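Local coordinates for cytochrome c XoxG (Methylobacterium extorquens, PDB 6ONQ), which carries a covalently attached heme c and probably transfers electrons in lanthanide-dependent methanol oxidation, at residues Gly126-Gly131 and Asn151-Ala156; Ser86-Tyr91 and Tyr160-Ala165; Asp59-Asp64 and Pro183-Thr188; Val80-Tyr85 and Gly177-Lys182. All blocks are in the same frame, centred on the assembly; numbering follows the deposited sequence.

The four contacts enclose one another along the chain: interaction 3 joins the most distant segments, then come interaction 4, interaction 2 and, innermost, interaction 1. Interactions 2 and 4 share helix 82-94, and their centres lie about 11 Å apart, as do those of interactions 3 and 4. Y62 of the small antiparallel sheet reaches E180 by a probable hydrogen bond, tying interactions 3 and 4 together, and a salt bridge between D64 and R164 joins interactions 2 and 3. Interaction 1, beside the heme, is about 21 Å from interaction 4, centre to centre. The chain thus illustrates a cytochrome c helical core with sheet and C-terminal additions packed away from the heme.

Interaction 1: Gly126-Gly131 and Asn151-Ala156; sequences GILAGG and NVMCYA. With HEC (heme c), chain B.
L128 and M153 run past each other in opposite directions, and this antiparallel overlap carries the contact between helix 121-130 and residues 152-156, at the end of helix 150-153 and the turn into helix 156-167. L128 CG lies against M153 SD at 4.1 Å. The thioether chain is bent at both chi2 and chi3, and the second bend (chi3 -69°) brings M153 CE onto the methyl of A129, CE to CB 3.7 Å. With CG anti to the backbone N (chi1 -176°), L128 puts that atom beside the M153 sulphur; its two methyls serve different partners. CD2 meets A156 CB at 4.1 Å, whereas CD1 is shared between V152 CG1, at 4.3 Å, and the heme, whose methyl CMB is 3.9 Å from it. I127, one residue earlier, sets its CG2 branch 3.8 Å from heme atom C2A. The principle illustrated is that one buried leucine can line the cofactor pocket and pack between helices at once, CD1 doing both and CD2 only the second; its side chain lies about 4 Å from that of the axial ligand M143. Reaching out from helix 121-130, L128 lies between the heme and the type I turn M153-A156. F146 touches both L128 and V152, V152 also reaches E94 of helix 82-94, and C154 links the turn to C193 of helix 184-193 by a disulfide.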
# COMPACT_ATOMS: atom_id res chain seq x y z
N GLY A 126 0.18 10.04 -9.51
CA GLY A 126 0.36 10.57 -10.85
C GLY A 126 1.06 9.61 -11.79
O GLY A 126 0.74 9.54 -12.98
N ILE A 127 2.06 8.88 -11.29
CA ILE A 127 2.71 7.85 -12.09
C ILE A 127 1.72 6.76 -12.45
O ILE A 127 1.67 6.28 -13.58
CB ILE A 127 3.93 7.28 -11.34
CG1 ILE A 127 5.10 8.26 -11.40
CG2 ILE A 127 4.33 5.93 -11.91
CD1 ILE A 127 6.15 7.97 -10.36
N LEU A 128 0.90 6.36 -11.48
CA LEU A 128 -0.07 5.31 -11.73
C LEU A 128 -1.13 5.74 -12.74
O LEU A 128 -1.51 4.97 -13.62
CB LEU A 128 -0.72 4.90 -10.41
CG LEU A 128 -1.69 3.74 -10.44
CD1 LEU A 128 -0.96 2.52 -10.91
CD2 LEU A 128 -2.27 3.52 -9.06
N ALA A 129 -1.62 6.98 -12.62
CA ALA A 129 -2.68 7.44 -13.52
C ALA A 129 -2.14 7.72 -14.92
O ALA A 129 -2.78 7.37 -15.91
CB ALA A 129 -3.34 8.70 -12.95
N GLY A 130 -0.96 8.32 -15.02
CA GLY A 130 -0.46 8.74 -16.32
C GLY A 130 0.70 7.97 -16.91
O GLY A 130 1.05 8.20 -18.07
N GLY A 131 1.31 7.05 -16.15
CA GLY A 131 2.43 6.27 -16.64
C GLY A 131 3.76 7.00 -16.52
O GLY A 131 3.87 8.12 -16.02
N ASN A 151 -10.69 -0.65 -12.55
CA ASN A 151 -10.35 -1.78 -11.71
C ASN A 151 -8.98 -1.62 -11.05
O ASN A 151 -8.64 -2.40 -10.14
CB ASN A 151 -10.37 -3.07 -12.53
CG ASN A 151 -11.74 -3.68 -12.61
OD1 ASN A 151 -12.24 -4.20 -11.61
ND2 ASN A 151 -12.37 -3.62 -13.78
N VAL A 152 -8.20 -0.65 -11.48
CA VAL A 152 -6.96 -0.28 -10.81
C VAL A 152 -7.11 1.04 -10.07
O VAL A 152 -6.82 1.13 -8.88
CB VAL A 152 -5.79 -0.24 -11.80
CG1 VAL A 152 -4.53 0.20 -11.10
CG2 VAL A 152 -5.59 -1.60 -12.39
N MET A 153 -7.59 2.08 -10.75
CA MET A 153 -7.62 3.40 -10.13
C MET A 153 -8.49 3.45 -8.89
O MET A 153 -8.18 4.18 -7.95
CB MET A 153 -8.09 4.45 -11.13
CG MET A 153 -7.13 4.69 -12.27
SD MET A 153 -5.41 4.91 -11.75
CE MET A 153 -5.50 6.49 -10.92
N CYS A 154 -9.56 2.66 -8.84
CA CYS A 154 -10.42 2.70 -7.66
C CYS A 154 -9.78 2.04 -6.46
O CYS A 154 -10.33 2.13 -5.37
CB CYS A 154 -11.76 2.03 -7.95
SG CYS A 154 -12.70 2.80 -9.29
N TYR A 155 -8.65 1.37 -6.65
CA TYR A 155 -7.91 0.77 -5.55
C TYR A 155 -6.53 1.38 -5.42
O TYR A 155 -5.61 0.74 -4.90
CB TYR A 155 -7.85 -0.74 -5.74
CG TYR A 155 -9.23 -1.32 -5.93
CD1 TYR A 155 -10.06 -1.54 -4.84
CD2 TYR A 155 -9.72 -1.60 -7.20
CE1 TYR A 155 -11.33 -2.05 -5.00
CE2 TYR A 155 -10.99 -2.11 -7.37
CZ TYR A 155 -11.79 -2.34 -6.27
OH TYR A 155 -13.06 -2.85 -6.44
N ALA A 156 -6.37 2.63 -5.88
CA ALA A 156 -5.08 3.31 -5.81
C ALA A 156 -4.61 3.49 -4.38
O ALA A 156 -3.43 3.29 -4.08
CB ALA A 156 -5.19 4.67 -6.50
FE HEC B . 4.78 0.07 -12.87
CHA HEC B . 7.51 2.17 -12.74
CHB HEC B . 3.77 1.25 -9.90
CHC HEC B . 1.97 -1.92 -13.02
CHD HEC B . 6.10 -1.54 -15.58
NA HEC B . 5.53 1.42 -11.56
C1A HEC B . 6.61 2.26 -11.71
C2A HEC B . 6.59 3.22 -10.62
C3A HEC B . 5.55 2.95 -9.85
C4A HEC B . 4.88 1.82 -10.43
CMA HEC B . 5.10 3.65 -8.55
CAA HEC B . 7.62 4.34 -10.38
CBA HEC B . 8.91 3.65 -9.96
CGA HEC B . 9.93 4.64 -9.47
O1A HEC B . 10.16 5.67 -10.16
O2A HEC B . 10.51 4.38 -8.40
NB HEC B . 3.17 -0.29 -11.71
C1B HEC B . 2.98 0.33 -10.50
C2B HEC B . 1.76 -0.15 -9.91
C3B HEC B . 1.21 -1.02 -10.75
C4B HEC B . 2.11 -1.14 -11.90
CMB HEC B . 1.15 0.30 -8.57
CAB HEC B . -0.14 -1.70 -10.39
CBB HEC B . -0.96 -2.18 -11.30
NC HEC B . 4.18 -1.48 -14.07
C1C HEC B . 2.94 -2.10 -13.99
C2C HEC B . 2.84 -2.99 -15.13
C3C HEC B . 3.97 -2.91 -15.85
C4C HEC B . 4.84 -1.94 -15.20
CMC HEC B . 1.64 -3.90 -15.47
CAC HEC B . 4.20 -3.73 -17.15
CBC HEC B . 5.40 -4.24 -17.42
ND HEC B . 6.48 0.27 -13.93
C1D HEC B . 6.82 -0.48 -15.05
C2D HEC B . 8.07 0.06 -15.57
C3D HEC B . 8.44 1.09 -14.79
C4D HEC B . 7.46 1.23 -13.74
CMD HEC B . 8.85 -0.43 -16.80
CAD HEC B . 9.71 1.94 -14.97
CBD HEC B . 9.44 3.21 -15.77
CGD HEC B . 10.72 4.00 -15.88
O1D HEC B . 11.82 3.41 -15.69
O2D HEC B . 10.67 5.22 -16.16

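Interaction 2: Ser86-Tyr91 and Tyr160-Ala165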
# COMPACT_ATOMS: atom_id res chain seq x y z
N SER A 86 -6.42 -5.52 1.11
CA SER A 86 -6.98 -5.33 -0.22
C SER A 86 -5.90 -4.95 -1.23
O SER A 86 -5.89 -5.46 -2.36
CB SER A 86 -8.07 -4.26 -0.17
OG SER A 86 -8.49 -3.92 -1.47
N GLY A 87 -4.98 -4.07 -0.84
CA GLY A 87 -3.92 -3.64 -1.74
C GLY A 87 -2.97 -4.76 -2.14
O GLY A 87 -2.46 -4.76 -3.27
N TYR A 88 -2.70 -5.70 -1.23
CA TYR A 88 -1.93 -6.88 -1.61
C TYR A 88 -2.58 -7.58 -2.80
O TYR A 88 -1.93 -7.87 -3.81
CB TYR A 88 -1.79 -7.85 -0.43
CG TYR A 88 -1.08 -9.16 -0.78
CD1 TYR A 88 -1.76 -10.21 -1.37
CD2 TYR A 88 0.28 -9.34 -0.51
CE1 TYR A 88 -1.12 -11.40 -1.71
CE2 TYR A 88 0.93 -10.53 -0.84
CZ TYR A 88 0.23 -11.55 -1.44
OH TYR A 88 0.85 -12.74 -1.77
N ARG A 89 -3.88 -7.84 -2.70
CA ARG A 89 -4.54 -8.62 -3.74
C ARG A 89 -4.54 -7.87 -5.06
O ARG A 89 -4.23 -8.44 -6.11
CB ARG A 89 -5.95 -9.01 -3.29
CG ARG A 89 -5.92 -10.07 -2.18
CD ARG A 89 -7.30 -10.44 -1.62
NE ARG A 89 -8.21 -9.30 -1.59
CZ ARG A 89 -9.33 -9.23 -2.30
NH1 ARG A 89 -9.68 -10.24 -3.09
NH2 ARG A 89 -10.11 -8.15 -2.21
N ARG A 90 -4.86 -6.57 -5.03
CA ARG A 90 -4.81 -5.79 -6.25
C ARG A 90 -3.41 -5.76 -6.84
O ARG A 90 -3.24 -5.76 -8.07
CB ARG A 90 -5.31 -4.37 -5.97
CG ARG A 90 -6.67 -4.36 -5.34
CD ARG A 90 -7.72 -4.78 -6.36
NE ARG A 90 -9.00 -5.07 -5.72
CZ ARG A 90 -10.10 -5.42 -6.38
NH1 ARG A 90 -11.23 -5.66 -5.72
NH2 ARG A 90 -10.08 -5.53 -7.71
N TYR A 91 -2.38 -5.75 -5.99
CA TYR A 91 -1.01 -5.75 -6.49
C TYR A 91 -0.69 -7.04 -7.22
O TYR A 91 -0.18 -7.03 -8.35
CB TYR A 91 -0.02 -5.55 -5.35
CG TYR A 91 1.41 -5.60 -5.82
CD1 TYR A 91 2.01 -4.49 -6.39
CD2 TYR A 91 2.14 -6.77 -5.73
CE1 TYR A 91 3.32 -4.54 -6.83
CE2 TYR A 91 3.45 -6.83 -6.17
CZ TYR A 91 4.03 -5.72 -6.72
OH TYR A 91 5.33 -5.79 -7.17
N TYR A 160 -1.24 1.95 -2.59
CA TYR A 160 -0.31 2.83 -1.87
C TYR A 160 -0.07 2.33 -0.45
O TYR A 160 1.08 2.21 -0.01
CB TYR A 160 -0.85 4.26 -1.84
CG TYR A 160 0.07 5.22 -1.13
CD1 TYR A 160 1.29 5.59 -1.69
CD2 TYR A 160 -0.26 5.75 0.12
CE1 TYR A 160 2.14 6.46 -1.04
CE2 TYR A 160 0.59 6.62 0.78
CZ TYR A 160 1.79 6.97 0.19
OH TYR A 160 2.66 7.83 0.82
N VAL A 161 -1.15 2.03 0.27
CA VAL A 161 -1.04 1.59 1.66
C VAL A 161 -0.18 0.33 1.77
O VAL A 161 0.78 0.28 2.54
CB VAL A 161 -2.44 1.37 2.25
CG1 VAL A 161 -2.34 0.67 3.57
CG2 VAL A 161 -3.13 2.71 2.42
N TYR A 162 -0.52 -0.70 1.00
CA TYR A 162 0.24 -1.94 1.03
C TYR A 162 1.72 -1.71 0.68
O TYR A 162 2.62 -2.18 1.38
CB TYR A 162 -0.39 -2.95 0.06
CG TYR A 162 0.52 -4.09 -0.25
CD1 TYR A 162 0.89 -4.98 0.73
CD2 TYR A 162 1.05 -4.26 -1.52
CE1 TYR A 162 1.73 -6.01 0.47
CE2 TYR A 162 1.90 -5.31 -1.79
CZ TYR A 162 2.24 -6.18 -0.78
OH TYR A 162 3.09 -7.23 -1.01
N LEU A 163 1.98 -0.99 -0.41
CA LEU A 163 3.37 -0.78 -0.79
C LEU A 163 4.08 0.16 0.18
O LEU A 163 5.31 0.11 0.31
CB LEU A 163 3.45 -0.24 -2.21
CG LEU A 163 3.16 -1.15 -3.39
CD1 LEU A 163 3.01 -0.30 -4.65
CD2 LEU A 163 4.27 -2.19 -3.54
N ARG A 164 3.33 1.02 0.88
CA ARG A 164 3.91 1.80 1.96
C ARG A 164 4.33 0.90 3.12
O ARG A 164 5.40 1.10 3.71
CB ARG A 164 2.92 2.84 2.45
CG ARG A 164 3.53 4.20 2.64
CD ARG A 164 2.63 5.10 3.45
NE ARG A 164 3.44 6.12 4.12
CZ ARG A 164 2.97 7.25 4.63
NH1 ARG A 164 1.68 7.53 4.56
NH2 ARG A 164 3.82 8.09 5.21
N ALA A 165 3.49 -0.08 3.46
CA ALA A 165 3.85 -1.01 4.52
C ALA A 165 5.07 -1.84 4.16
O ALA A 165 5.86 -2.20 5.03
CB ALA A 165 2.67 -1.92 4.85
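The ring of Y162 receives the backbone of the facing helix on one face, with Y88 CA over its centre, 3.9 Å from the centroid in a CH-pi contact. The Y88 ring turns its edge toward the face of Y162, an offset edge-to-face pair with centroids 5.6 Å apart. Their planes stand at 80°, although the side chains point the same way, side by side; Y162 OH comes to 3.5 Å from Y88 CD2. Y91 crosses Y162 at about a right angle, its ring meeting the other obliquely, and its CB is 4.1 Å from Y162 CE2. These three tyrosines fill the crossing of helices 82-94 and 156-167, where the axes of segments 86-91 and 160-165 approach to 8.0 Å at 97°. It corresponds to the crossing of the N- and C-terminal helices of the cytochrome c core, although here the chain extends beyond both. G87 marks the close point: lacking a side chain, it lets Y162 CB rest 3.8 Å from its carbonyl carbon C. On the heme side, Y91 CE1 touches L163 CD2 at 4.2 Å, Y91 OH is hydrogen-bonded to G100 O, and the Y91 side chain packs beside C95 and the axial ligand H99.

Interaction 3: Asp59-Asp64 and Pro183-Thr188; sequences DGKYFD and PESAKT
K61 lies beside P183, S185 and A186 in the close-packed part of this contact, its chain crossing the proline ring at a slant. Bends at chi2 and chi4 shape that chain, and the last torsion (chi4 71°) swings NZ toward the proline ring. K61 CE packs beside S185 CB at 3.8 Å, and K61 NZ also lies 3.8 Å from A186 CB. A weak hydrogen bond, 3.4 Å long, runs from K61 NZ back to D59 O. That same carbonyl oxygen, D59 O, sits 3.4 Å from P183 CB. F83 and W82 of helix 82-94 lie behind this part, touching K61 and P183. Toward solvent the contact thins to one polar link, in which S185 OG donates to D59 OD1; the modelled separation is too short to be taken literally. The carboxylate lies near the start of helix 184-193, whose partial positive charge may favour it. Further out, E184 OE2 pairs with K187 NZ at 3.3 Å within the helix's own exposed surface. D59 and G60, both with positive phi, make the tight turn between strands 56-58 and 61-63. The example is thus a beta-hairpin tip docked against the first turn of a C-terminal helix, with P183 at the N-cap position.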
# COMPACT_ATOMS: atom_id res chain seq x y z
N ASP A 59 -13.30 5.44 9.85
CA ASP A 59 -14.00 4.22 9.48
C ASP A 59 -13.11 3.23 8.73
O ASP A 59 -13.19 3.12 7.50
CB ASP A 59 -15.23 4.56 8.63
CG ASP A 59 -16.37 3.59 8.83
OD1 ASP A 59 -17.00 3.20 7.82
OD2 ASP A 59 -16.64 3.23 9.99
N GLY A 60 -12.25 2.51 9.45
CA GLY A 60 -11.36 1.54 8.84
C GLY A 60 -10.25 2.12 7.98
O GLY A 60 -9.34 1.37 7.60
N LYS A 61 -10.30 3.41 7.65
CA LYS A 61 -9.27 4.09 6.88
C LYS A 61 -8.35 4.85 7.82
O LYS A 61 -8.83 5.65 8.64
CB LYS A 61 -9.89 5.06 5.87
CG LYS A 61 -10.36 4.45 4.58
CD LYS A 61 -11.75 4.98 4.22
CE LYS A 61 -12.55 3.99 3.38
NZ LYS A 61 -12.98 2.79 4.15
N TYR A 62 -7.05 4.63 7.70
CA TYR A 62 -6.08 5.35 8.50
C TYR A 62 -5.36 6.40 7.67
O TYR A 62 -5.17 6.24 6.46
CB TYR A 62 -5.08 4.38 9.12
CG TYR A 62 -5.75 3.33 9.96
CD1 TYR A 62 -6.26 2.18 9.39
CD2 TYR A 62 -5.89 3.49 11.33
CE1 TYR A 62 -6.88 1.21 10.15
CE2 TYR A 62 -6.51 2.53 12.10
CZ TYR A 62 -7.01 1.39 11.50
OH TYR A 62 -7.63 0.42 12.25
N PHE A 63 -4.97 7.49 8.34
CA PHE A 63 -4.25 8.59 7.71
C PHE A 63 -3.06 9.00 8.58
O PHE A 63 -3.06 8.78 9.80
CB PHE A 63 -5.17 9.79 7.49
CG PHE A 63 -6.36 9.48 6.64
CD1 PHE A 63 -7.54 9.04 7.21
CD2 PHE A 63 -6.31 9.63 5.26
CE1 PHE A 63 -8.65 8.76 6.43
CE2 PHE A 63 -7.41 9.35 4.47
CZ PHE A 63 -8.58 8.91 5.06
N ASP A 64 -2.05 9.59 7.95
CA ASP A 64 -0.89 10.09 8.68
C ASP A 64 -1.08 11.58 8.99
O ASP A 64 -2.08 12.19 8.61
CB ASP A 64 0.40 9.82 7.89
CG ASP A 64 0.44 10.52 6.52
OD1 ASP A 64 -0.34 11.47 6.28
OD2 ASP A 64 1.26 10.10 5.67
N PRO A 183 -14.65 -2.01 5.92
CA PRO A 183 -15.58 -0.97 6.36
C PRO A 183 -16.69 -0.73 5.34
O PRO A 183 -16.57 -1.06 4.16
CB PRO A 183 -14.69 0.26 6.50
CG PRO A 183 -13.53 -0.01 5.62
CD PRO A 183 -13.30 -1.48 5.67
N GLU A 184 -17.78 -0.14 5.84
CA GLU A 184 -18.92 0.18 4.99
C GLU A 184 -18.60 1.33 4.04
O GLU A 184 -19.14 1.38 2.93
CB GLU A 184 -20.13 0.52 5.85
CG GLU A 184 -20.92 -0.68 6.33
CD GLU A 184 -21.68 -1.37 5.20
OE1 GLU A 184 -22.36 -0.68 4.42
OE2 GLU A 184 -21.60 -2.62 5.10
N SER A 185 -17.75 2.27 4.48
CA SER A 185 -17.31 3.36 3.61
C SER A 185 -16.75 2.83 2.30
O SER A 185 -17.08 3.32 1.22
CB SER A 185 -16.26 4.20 4.33
OG SER A 185 -16.55 4.32 5.71
N ALA A 186 -15.88 1.82 2.39
CA ALA A 186 -15.21 1.31 1.20
C ALA A 186 -16.20 0.71 0.22
O ALA A 186 -16.05 0.86 -0.99
CB ALA A 186 -14.16 0.27 1.60
N LYS A 187 -17.24 0.03 0.72
CA LYS A 187 -18.13 -0.67 -0.19
C LYS A 187 -19.01 0.28 -0.98
O LYS A 187 -19.35 -0.01 -2.13
CB LYS A 187 -19.00 -1.67 0.58
CG LYS A 187 -18.18 -2.59 1.47
CD LYS A 187 -18.90 -3.90 1.74
CE LYS A 187 -19.76 -3.83 2.98
NZ LYS A 187 -19.25 -4.69 4.08
N THR A 188 -19.36 1.43 -0.41
CA THR A 188 -20.22 2.35 -1.15
C THR A 188 -19.44 3.24 -2.12
O THR A 188 -20.02 3.72 -3.11
CB THR A 188 -21.06 3.20 -0.19
OG1 THR A 188 -21.70 4.26 -0.90
CG2 THR A 188 -20.21 3.77 0.94

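Interaction 4: Val80-Tyr85 and Gly177-Lys182; sequences VDWFTY and GEKEDK
K182 stretches fully extended across one face of the W82 indole, its CG 3.7 Å from the centroid of the six-membered ring in a CH-pi contact. K182 NZ continues past the ring to a salt bridge with E190. K179 is folded instead. Its CG stands between the backbone N and carbonyl carbon (chi1 74°), the crowded position, and the chain bends at chi3 and chi4. K179 CD lies over the centre of the Y85 ring, 3.6 Å from the centroid, while NZ is too distant for more than a weak cation-pi attraction. E180 is extended beyond CG, passing V80 O and D81 CA to deliver OE1 to the hydroxyl of Y62. Beneath these side chains the backbones are pinned by two hydrogen bonds, V80 N to E178 O at 3.3 Å and E180 N to V80 O at 3.0 Å. They form a single parallel bridge, V80 with K179, at the edge of the sheet, without making 177-182 a strand. D81 is directed away from that bridge: D81 OD1 accepts from T84 OG1 at 2.5 Å and weakly from T84 N, and OD2 weakly from F83 N, an aspartate N-cap of helix 82-94.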
# COMPACT_ATOMS: atom_id res chain seq x y z
N VAL A 80 -3.66 -7.00 9.86
CA VAL A 80 -3.47 -5.80 9.06
C VAL A 80 -4.81 -5.13 8.80
O VAL A 80 -5.86 -5.77 8.81
CB VAL A 80 -2.78 -6.09 7.71
CG1 VAL A 80 -1.48 -6.88 7.90
CG2 VAL A 80 -3.73 -6.81 6.78
N ASP A 81 -4.76 -3.82 8.58
CA ASP A 81 -5.95 -3.06 8.23
C ASP A 81 -6.48 -3.51 6.87
O ASP A 81 -5.80 -4.21 6.11
CB ASP A 81 -5.66 -1.55 8.21
CG ASP A 81 -4.96 -1.08 6.92
OD1 ASP A 81 -3.76 -1.39 6.71
OD2 ASP A 81 -5.61 -0.36 6.12
N TRP A 82 -7.70 -3.08 6.56
CA TRP A 82 -8.35 -3.55 5.34
C TRP A 82 -7.54 -3.21 4.10
O TRP A 82 -7.31 -4.07 3.24
CB TRP A 82 -9.76 -2.97 5.23
CG TRP A 82 -10.33 -3.23 3.89
CD1 TRP A 82 -10.54 -2.32 2.89
CD2 TRP A 82 -10.75 -4.50 3.37
NE1 TRP A 82 -11.07 -2.94 1.79
CE2 TRP A 82 -11.20 -4.28 2.06
CE3 TRP A 82 -10.77 -5.79 3.89
CZ2 TRP A 82 -11.68 -5.31 1.25
CZ3 TRP A 82 -11.25 -6.82 3.10
CH2 TRP A 82 -11.70 -6.57 1.79
N PHE A 83 -7.08 -1.97 4.00
CA PHE A 83 -6.47 -1.53 2.75
C PHE A 83 -5.11 -2.17 2.51
O PHE A 83 -4.71 -2.34 1.36
CB PHE A 83 -6.38 -0.01 2.72
CG PHE A 83 -7.70 0.64 2.54
CD1 PHE A 83 -8.60 0.71 3.59
CD2 PHE A 83 -8.08 1.15 1.31
CE1 PHE A 83 -9.84 1.29 3.43
CE2 PHE A 83 -9.32 1.74 1.14
CZ PHE A 83 -10.20 1.80 2.19
N THR A 84 -4.39 -2.55 3.57
CA THR A 84 -3.19 -3.34 3.33
C THR A 84 -3.56 -4.70 2.74
O THR A 84 -2.96 -5.14 1.76
CB THR A 84 -2.38 -3.50 4.61
OG1 THR A 84 -1.99 -2.22 5.11
CG2 THR A 84 -1.13 -4.32 4.34
N TYR A 85 -4.56 -5.37 3.33
CA TYR A 85 -5.03 -6.64 2.78
C TYR A 85 -5.50 -6.46 1.34
O TYR A 85 -5.02 -7.15 0.43
CB TYR A 85 -6.16 -7.20 3.67
CG TYR A 85 -6.89 -8.40 3.09
CD1 TYR A 85 -6.37 -9.69 3.22
CD2 TYR A 85 -8.11 -8.24 2.43
CE1 TYR A 85 -7.04 -10.78 2.69
CE2 TYR A 85 -8.78 -9.33 1.90
CZ TYR A 85 -8.25 -10.60 2.04
OH TYR A 85 -8.92 -11.68 1.51
N GLY A 177 -2.95 -12.60 6.38
CA GLY A 177 -3.92 -13.57 6.88
C GLY A 177 -5.02 -12.86 7.62
O GLY A 177 -6.04 -12.44 7.04
N GLU A 178 -4.86 -12.72 8.93
CA GLU A 178 -5.79 -11.96 9.74
C GLU A 178 -5.89 -10.54 9.20
O GLU A 178 -4.88 -9.89 8.94
CB GLU A 178 -5.33 -11.95 11.20
CG GLU A 178 -6.42 -11.59 12.22
CD GLU A 178 -5.86 -11.39 13.64
OE1 GLU A 178 -6.61 -10.87 14.50
OE2 GLU A 178 -4.68 -11.76 13.90
N LYS A 179 -7.12 -10.08 8.99
CA LYS A 179 -7.38 -8.71 8.58
C LYS A 179 -8.39 -8.08 9.52
O LYS A 179 -8.98 -8.75 10.37
CB LYS A 179 -7.89 -8.64 7.13
CG LYS A 179 -9.34 -9.10 6.95
CD LYS A 179 -9.62 -9.59 5.53
CE LYS A 179 -9.38 -11.09 5.39
NZ LYS A 179 -10.50 -11.91 5.95
N GLU A 180 -8.58 -6.77 9.37
CA GLU A 180 -9.69 -6.08 9.99
C GLU A 180 -10.87 -6.10 9.03
O GLU A 180 -10.69 -6.23 7.81
CB GLU A 180 -9.33 -4.65 10.38
CG GLU A 180 -7.97 -4.54 11.09
CD GLU A 180 -7.61 -3.13 11.55
OE1 GLU A 180 -8.31 -2.15 11.19
OE2 GLU A 180 -6.60 -3.01 12.30
N ASP A 181 -12.07 -5.97 9.57
CA ASP A 181 -13.26 -6.07 8.74
C ASP A 181 -13.28 -4.99 7.67
O ASP A 181 -12.76 -3.89 7.86
CB ASP A 181 -14.52 -5.98 9.61
CG ASP A 181 -14.81 -7.28 10.34
OD1 ASP A 181 -15.99 -7.55 10.62
OD2 ASP A 181 -13.84 -8.02 10.63
N LYS A 182 -13.86 -5.32 6.53
CA LYS A 182 -14.02 -4.35 5.46
C LYS A 182 -15.03 -3.29 5.88
O LYS A 182 -16.18 -3.62 6.19
CB LYS A 182 -14.48 -5.02 4.16
CG LYS A 182 -14.54 -4.07 2.97
CD LYS A 182 -14.99 -4.77 1.68
CE LYS A 182 -14.80 -3.87 0.45
NZ LYS A 182 -15.21 -4.52 -0.84